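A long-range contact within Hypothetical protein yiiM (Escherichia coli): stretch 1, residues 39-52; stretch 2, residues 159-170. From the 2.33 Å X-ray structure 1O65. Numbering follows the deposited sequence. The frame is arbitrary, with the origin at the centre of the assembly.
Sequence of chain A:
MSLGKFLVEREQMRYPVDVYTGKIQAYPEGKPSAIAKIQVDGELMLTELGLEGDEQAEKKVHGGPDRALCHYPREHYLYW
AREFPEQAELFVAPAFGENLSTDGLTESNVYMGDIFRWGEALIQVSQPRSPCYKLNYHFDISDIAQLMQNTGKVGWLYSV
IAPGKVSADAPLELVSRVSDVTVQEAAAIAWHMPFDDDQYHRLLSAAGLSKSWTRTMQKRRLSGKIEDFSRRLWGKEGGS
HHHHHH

Stretch 1 (39-52) QVDGELMLTELGLE
Stretch 2, residues 159-170: SVIAPGKVSADA

Two extended segments, 43-47 and 164-167, pair antiparallel, their N-to-C directions 131° apart. Leu-44 faces Val-166 and Leu-46 faces Gly-164 as hydrogen-bonded pairs, with Met-45 opposite Lys-165 between them (CA-CA 4.4 Å). Both hydrogen-bonded pairs are fully satisfied: Leu-44 N gives to Val-166 O (3.1 Å) and Val-166 N to Leu-44 O (2.9 Å); Leu-46 N gives to Gly-164 O (2.8 Å) and Gly-164 N to Leu-46 O (3.0 Å, bent to 144°). Met-45 O instead accepts from Glu-52 N (3.0 Å), after a type I turn, Thr-47 to Gly-50, closed by Thr-47 N to Gly-50 O (2.9 Å) and Gly-50 N to Thr-47 O (3.0 Å). Gly-50, at phi/psi 148/-176, suits a conformation that would jam a CB against the preceding carbonyl.

One face is apolar. Leu-46 (chi1 t, chi2 p) brings CD1 to 3.5 Å from Val-160 CG2; Val-166 (chi1 m) sets CG2 3.6 Å from Leu-51 CD2 and 3.9 Å from Leu-44 CD2. The other face, more exposed, carries Glu-43 (p) and Lys-165, in a long salt bridge, OE2 to NZ 3.8 Å.

Beyond the ladder, a water donates to Glu-48 O (2.5 Å) and accepts from Val-160 N (2.7 Å). Ser-167 OG (chi1 p) accepts from Asp-169 N (3.1 Å), bracing the exit.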

ATOM      1  N   GLN A  39       9.470  10.332  12.025  1.00 40.64           N
ATOM      2  CA  GLN A  39       8.470  11.315  11.645  1.00 40.90           C
ATOM      3  C   GLN A  39       9.072  12.633  11.159  1.00 41.15           C
ATOM      4  O   GLN A  39      10.039  13.163  11.697  1.00 40.02           O
ATOM      5  CB  GLN A  39       7.490  11.591  12.799  1.00 38.34           C
ATOM      6  CG  GLN A  39       6.288  12.397  12.385  1.00 38.23           C
ATOM      7  CD  GLN A  39       5.072  12.353  13.258  1.00 40.87           C
ATOM      8  OE1 GLN A  39       5.086  12.096  14.461  1.00 42.15           O
ATOM      9  NE2 GLN A  39       3.900  12.621  12.666  1.00 41.43           N
ATOM     10  N   VAL A  40       8.536  13.124  10.060  1.00 42.46           N
ATOM     11  CA  VAL A  40       8.947  14.380   9.418  1.00 43.82           C
ATOM     12  C   VAL A  40       7.893  15.425   9.767  1.00 44.66           C
ATOM     13  O   VAL A  40       6.697  15.172   9.593  1.00 44.17           O
ATOM     14  CB  VAL A  40       9.064  14.173   7.903  1.00 43.57           C
ATOM     15  CG1 VAL A  40       9.244  15.458   7.124  1.00 42.64           C
ATOM     16  CG2 VAL A  40      10.225  13.217   7.625  1.00 44.42           C
ATOM     17  N   ASP A  41       8.308  16.594  10.246  1.00 45.63           N
ATOM     18  CA  ASP A  41       7.329  17.585  10.684  1.00 46.73           C
ATOM     19  C   ASP A  41       7.124  18.729   9.720  1.00 46.38           C
ATOM     20  O   ASP A  41       6.052  19.346   9.752  1.00 46.76           O
ATOM     21  CB  ASP A  41       7.752  18.158  12.055  1.00 50.54           C
ATOM     22  CG  ASP A  41       7.639  17.067  13.108  1.00 55.10           C
ATOM     23  OD1 ASP A  41       6.584  16.385  13.090  1.00 56.08           O
ATOM     24  OD2 ASP A  41       8.584  16.875  13.901  1.00 58.17           O
ATOM     25  N   GLY A  42       8.139  19.033   8.935  1.00 45.62           N
ATOM     26  CA  GLY A  42       8.040  20.129   7.985  1.00 46.79           C
ATOM     27  C   GLY A  42       7.757  19.621   6.577  1.00 46.58           C
ATOM     28  O   GLY A  42       7.376  18.472   6.360  1.00 47.38           O
ATOM     29  N   GLU A  43       7.968  20.502   5.605  1.00 46.18           N
ATOM     30  CA  GLU A  43       7.719  20.154   4.216  1.00 45.05           C
ATOM     31  C   GLU A  43       8.994  19.571   3.602  1.00 43.34           C
ATOM     32  O   GLU A  43      10.081  19.756   4.141  1.00 43.62           O
ATOM     33  CB  GLU A  43       7.190  21.294   3.391  1.00 45.87           C
ATOM     34  CG  GLU A  43       8.116  22.466   3.224  1.00 50.93           C
ATOM     35  CD  GLU A  43       7.407  23.655   2.588  1.00 52.89           C
ATOM     36  OE1 GLU A  43       6.215  23.867   2.883  1.00 52.61           O
ATOM     37  OE2 GLU A  43       8.060  24.351   1.796  1.00 55.96           O
ATOM     38  N   LEU A  44       8.771  18.747   2.599  1.00 40.40           N
ATOM     39  CA  LEU A  44       9.798  18.071   1.845  1.00 38.02           C
ATOM     40  C   LEU A  44       9.300  17.761   0.425  1.00 36.88           C
ATOM     41  O   LEU A  44       8.118  17.683   0.099  1.00 36.73           O
ATOM     42  CB  LEU A  44      10.341  16.826   2.517  1.00 34.32           C
ATOM     43  CG  LEU A  44       9.455  15.614   2.734  1.00 32.05           C
ATOM     44  CD1 LEU A  44      10.149  14.577   3.604  1.00 26.94           C
ATOM     45  CD2 LEU A  44       8.100  15.976   3.348  1.00 30.80           C
ATOM     46  N   MET A  45      10.267  17.607  -0.457  1.00 35.60           N
ATOM     47  CA  MET A  45      10.079  17.333  -1.854  1.00 34.45           C
ATOM     48  C   MET A  45       9.732  15.869  -2.106  1.00 34.98           C
ATOM     49  O   MET A  45      10.341  14.941  -1.550  1.00 33.49           O
ATOM     50  CB  MET A  45      11.375  17.720  -2.584  1.00 34.55           C
ATOM     51  CG  MET A  45      11.264  17.675  -4.091  1.00 38.67           C
ATOM     52  SD  MET A  45       9.967  18.747  -4.769  1.00 39.53           S
ATOM     53  CE  MET A  45       9.733  17.898  -6.339  1.00 39.31           C
ATOM     54  N   LEU A  46       8.622  15.655  -2.817  1.00 33.58           N
ATOM     55  CA  LEU A  46       8.255  14.280  -3.182  1.00 33.57           C
ATOM     56  C   LEU A  46       8.666  14.097  -4.651  1.00 34.78           C
ATOM     57  O   LEU A  46       8.128  14.795  -5.524  1.00 34.16           O
ATOM     58  CB  LEU A  46       6.779  13.986  -2.971  1.00 27.33           C
ATOM     59  CG  LEU A  46       6.211  12.740  -3.650  1.00 30.27           C
ATOM     60  CD1 LEU A  46       6.972  11.463  -3.301  1.00 22.11           C
ATOM     61  CD2 LEU A  46       4.733  12.547  -3.332  1.00 28.89           C
ATOM     62  N   THR A  47       9.650  13.239  -4.887  1.00 35.25           N
ATOM     63  CA  THR A  47      10.120  13.011  -6.259  1.00 36.71           C
ATOM     64  C   THR A  47       9.520  11.746  -6.836  1.00 35.13           C
ATOM     65  O   THR A  47       8.874  10.979  -6.125  1.00 36.38           O
ATOM     66  CB  THR A  47      11.659  12.957  -6.340  1.00 39.95           C
ATOM     67  OG1 THR A  47      12.030  12.976  -7.742  1.00 47.65           O
ATOM     68  CG2 THR A  47      12.246  11.708  -5.738  1.00 38.91           C
ATOM     69  N   GLU A  48       9.779  11.434  -8.090  1.00 35.13           N
ATOM     70  CA  GLU A  48       9.284  10.243  -8.751  1.00 35.11           C
ATOM     71  C   GLU A  48       9.445   8.972  -7.923  1.00 34.02           C
ATOM     72  O   GLU A  48       8.563   8.136  -7.855  1.00 33.73           O
ATOM     73  CB  GLU A  48      10.082  10.017 -10.055  1.00 39.38           C
ATOM     74  CG  GLU A  48       9.741   8.691 -10.732  1.00 44.63           C
ATOM     75  CD  GLU A  48      10.404   8.522 -12.081  1.00 48.05           C
ATOM     76  OE1 GLU A  48      11.629   8.270 -12.119  1.00 51.06           O
ATOM     77  OE2 GLU A  48       9.720   8.614 -13.120  1.00 49.67           O
ATOM     78  N   LEU A  49      10.636   8.786  -7.368  1.00 32.23           N
ATOM     79  CA  LEU A  49      11.008   7.612  -6.627  1.00 30.18           C
ATOM     80  C   LEU A  49      10.653   7.618  -5.156  1.00 27.77           C
ATOM     81  O   LEU A  49      10.805   6.604  -4.491  1.00 24.81           O
ATOM     82  CB  LEU A  49      12.540   7.428  -6.797  1.00 28.86           C
ATOM     83  CG  LEU A  49      12.988   7.115  -8.233  1.00 30.91           C
ATOM     84  CD1 LEU A  49      14.502   6.884  -8.255  1.00 30.40           C
ATOM     85  CD2 LEU A  49      12.246   5.899  -8.767  1.00 28.93           C
ATOM     86  N   GLY A  50      10.237   8.749  -4.589  1.00 26.97           N
ATOM     87  CA  GLY A  50       9.916   8.717  -3.163  1.00 27.28           C
ATOM     88  C   GLY A  50      10.228  10.045  -2.510  1.00 28.38           C
ATOM     89  O   GLY A  50      10.546  11.015  -3.210  1.00 29.20           O
ATOM     90  N   LEU A  51      10.046  10.102  -1.212  1.00 29.36           N
ATOM     91  CA  LEU A  51      10.280  11.303  -0.423  1.00 32.65           C
ATOM     92  C   LEU A  51      11.755  11.581  -0.181  1.00 34.00           C
ATOM     93  O   LEU A  51      12.511  10.695   0.245  1.00 34.88           O
ATOM     94  CB  LEU A  51       9.546  11.199   0.930  1.00 28.47           C
ATOM     95  CG  LEU A  51       8.033  11.511   0.837  1.00 29.95           C
ATOM     96  CD1 LEU A  51       7.288  10.978   2.044  1.00 26.38           C
ATOM     97  CD2 LEU A  51       7.802  13.009   0.718  1.00 26.91           C
ATOM     98  N   GLU A  52      12.195  12.784  -0.522  1.00 35.18           N
ATOM     99  CA  GLU A  52      13.582  13.164  -0.259  1.00 39.54           C
ATOM    100  C   GLU A  52      14.012  12.724   1.147  1.00 40.73           C
ATOM    101  O   GLU A  52      13.357  13.042   2.136  1.00 39.10           O
ATOM    102  CB  GLU A  52      13.720  14.685  -0.374  1.00 43.71           C
ATOM    103  CG  GLU A  52      14.134  15.144  -1.761  1.00 49.08           C
ATOM    104  CD  GLU A  52      15.442  14.513  -2.182  1.00 52.48           C
ATOM    105  OE1 GLU A  52      16.345  14.360  -1.328  1.00 54.83           O
ATOM    106  OE2 GLU A  52      15.589  14.176  -3.371  1.00 55.11           O
ATOM    107  N   SER A 159       2.188   5.464  -6.894  1.00 20.56           N
ATOM    108  CA  SER A 159       3.146   5.942  -7.893  1.00 22.64           C
ATOM    109  C   SER A 159       3.041   7.477  -7.812  1.00 23.49           C
ATOM    110  O   SER A 159       2.009   8.004  -7.354  1.00 24.91           O
ATOM    111  CB  SER A 159       2.901   5.498  -9.315  1.00 21.96           C
ATOM    112  OG  SER A 159       1.620   5.881  -9.751  1.00 24.63           O
ATOM    113  N   VAL A 160       4.104   8.176  -8.152  1.00 22.66           N
ATOM    114  CA  VAL A 160       4.030   9.639  -8.072  1.00 20.67           C
ATOM    115  C   VAL A 160       3.677  10.170  -9.446  1.00 21.58           C
ATOM    116  O   VAL A 160       4.454  10.049 -10.378  1.00 21.56           O
ATOM    117  CB  VAL A 160       5.327  10.202  -7.477  1.00 19.43           C
ATOM    118  CG1 VAL A 160       5.418  11.715  -7.608  1.00 17.54           C
ATOM    119  CG2 VAL A 160       5.399   9.841  -5.981  1.00 14.63           C
ATOM    120  N   ILE A 161       2.474  10.741  -9.587  1.00 21.81           N
ATOM    121  CA  ILE A 161       2.023  11.292 -10.848  1.00 21.88           C
ATOM    122  C   ILE A 161       2.661  12.656 -11.091  1.00 22.68           C
ATOM    123  O   ILE A 161       3.092  12.926 -12.203  1.00 23.39           O
ATOM    124  CB  ILE A 161       0.497  11.396 -10.916  1.00 22.31           C
ATOM    125  CG1 ILE A 161      -0.186  10.037 -10.745  1.00 18.68           C
ATOM    126  CG2 ILE A 161       0.067  12.092 -12.216  1.00 19.76           C
ATOM    127  CD1 ILE A 161       0.313   8.924 -11.626  1.00 15.81           C
ATOM    128  N   ALA A 162       2.685  13.534 -10.112  1.00 23.16           N
ATOM    129  CA  ALA A 162       3.332  14.836 -10.269  1.00 24.93           C
ATOM    130  C   ALA A 162       4.151  15.124  -8.998  1.00 25.89           C
ATOM    131  O   ALA A 162       3.585  15.218  -7.899  1.00 25.59           O
ATOM    132  CB  ALA A 162       2.379  15.989 -10.486  1.00 23.10           C
ATOM    133  N   PRO A 163       5.463  15.217  -9.198  1.00 25.21           N
ATOM    134  CA  PRO A 163       6.353  15.505  -8.083  1.00 25.61           C
ATOM    135  C   PRO A 163       6.135  16.897  -7.546  1.00 25.20           C
ATOM    136  O   PRO A 163       5.620  17.783  -8.251  1.00 26.07           O
ATOM    137  CB  PRO A 163       7.755  15.273  -8.619  1.00 25.69           C
ATOM    138  CG  PRO A 163       7.628  14.618  -9.930  1.00 25.89           C
ATOM    139  CD  PRO A 163       6.184  14.595 -10.333  1.00 25.96           C
ATOM    140  N   GLY A 164       6.377  17.103  -6.256  1.00 26.25           N
ATOM    141  CA  GLY A 164       6.188  18.430  -5.679  1.00 28.41           C
ATOM    142  C   GLY A 164       6.392  18.467  -4.175  1.00 30.58           C
ATOM    143  O   GLY A 164       6.625  17.437  -3.534  1.00 32.00           O
ATOM    144  N   LYS A 165       6.376  19.670  -3.605  1.00 30.58           N
ATOM    145  CA  LYS A 165       6.510  19.838  -2.177  1.00 31.75           C
ATOM    146  C   LYS A 165       5.209  19.342  -1.527  1.00 32.01           C
ATOM    147  O   LYS A 165       4.124  19.567  -2.044  1.00 30.59           O
ATOM    148  CB  LYS A 165       6.740  21.283  -1.751  1.00 36.68           C
ATOM    149  CG  LYS A 165       8.174  21.704  -1.509  1.00 40.59           C
ATOM    150  CD  LYS A 165       8.202  23.139  -0.985  1.00 44.95           C
ATOM    151  CE  LYS A 165       9.589  23.735  -0.983  1.00 46.19           C
ATOM    152  NZ  LYS A 165      10.638  22.762  -0.579  1.00 47.94           N
ATOM    153  N   VAL A 166       5.382  18.601  -0.452  1.00 32.68           N
ATOM    154  CA  VAL A 166       4.291  18.019   0.314  1.00 33.00           C
ATOM    155  C   VAL A 166       4.644  18.242   1.788  1.00 35.38           C
ATOM    156  O   VAL A 166       5.760  18.725   2.047  1.00 36.43           O
ATOM    157  CB  VAL A 166       4.202  16.493   0.077  1.00 30.48           C
ATOM    158  CG1 VAL A 166       3.905  16.134  -1.375  1.00 22.77           C
ATOM    159  CG2 VAL A 166       5.507  15.824   0.504  1.00 29.09           C
ATOM    160  N   SER A 167       3.754  17.909   2.709  1.00 34.91           N
ATOM    161  CA  SER A 167       4.101  18.056   4.111  1.00 36.33           C
ATOM    162  C   SER A 167       3.076  17.373   4.998  1.00 37.25           C
ATOM    163  O   SER A 167       1.965  17.029   4.609  1.00 36.75           O
ATOM    164  CB  SER A 167       4.291  19.526   4.497  1.00 35.78           C
ATOM    165  OG  SER A 167       3.056  20.159   4.794  1.00 37.19           O
ATOM    166  N   ALA A 168       3.429  17.253   6.270  1.00 38.69           N
ATOM    167  CA  ALA A 168       2.594  16.664   7.301  1.00 40.00           C
ATOM    168  C   ALA A 168       1.371  17.551   7.516  1.00 40.49           C
ATOM    169  O   ALA A 168       0.344  17.083   8.004  1.00 42.51           O
ATOM    170  CB  ALA A 168       3.364  16.516   8.596  1.00 38.84           C
ATOM    171  N   ASP A 169       1.494  18.813   7.121  1.00 39.61           N
ATOM    172  CA  ASP A 169       0.423  19.773   7.235  1.00 39.46           C
ATOM    173  C   ASP A 169      -0.603  19.681   6.130  1.00 37.14           C
ATOM    174  O   ASP A 169      -1.759  19.999   6.408  1.00 38.07           O
ATOM    175  CB  ASP A 169       0.985  21.212   7.313  1.00 42.28           C
ATOM    176  CG  ASP A 169       1.656  21.340   8.678  1.00 46.15           C
ATOM    177  OD1 ASP A 169       0.975  20.971   9.659  1.00 46.05           O
ATOM    178  OD2 ASP A 169       2.833  21.734   8.722  1.00 50.03           O
ATOM    179  N   ALA A 170      -0.198  19.355   4.909  1.00 34.79           N
ATOM    180  CA  ALA A 170      -1.149  19.200   3.820  1.00 31.20           C
ATOM    181  C   ALA A 170      -1.815  17.823   3.870  1.00 29.45           C
ATOM    182  O   ALA A 170      -1.137  16.792   3.889  1.00 28.22           O
ATOM    183  CB  ALA A 170      -0.421  19.335   2.481  1.00 32.75           C
TER
HETATM  184  O   HOH W   1       6.479   7.314  -9.021  1.00 19.03           O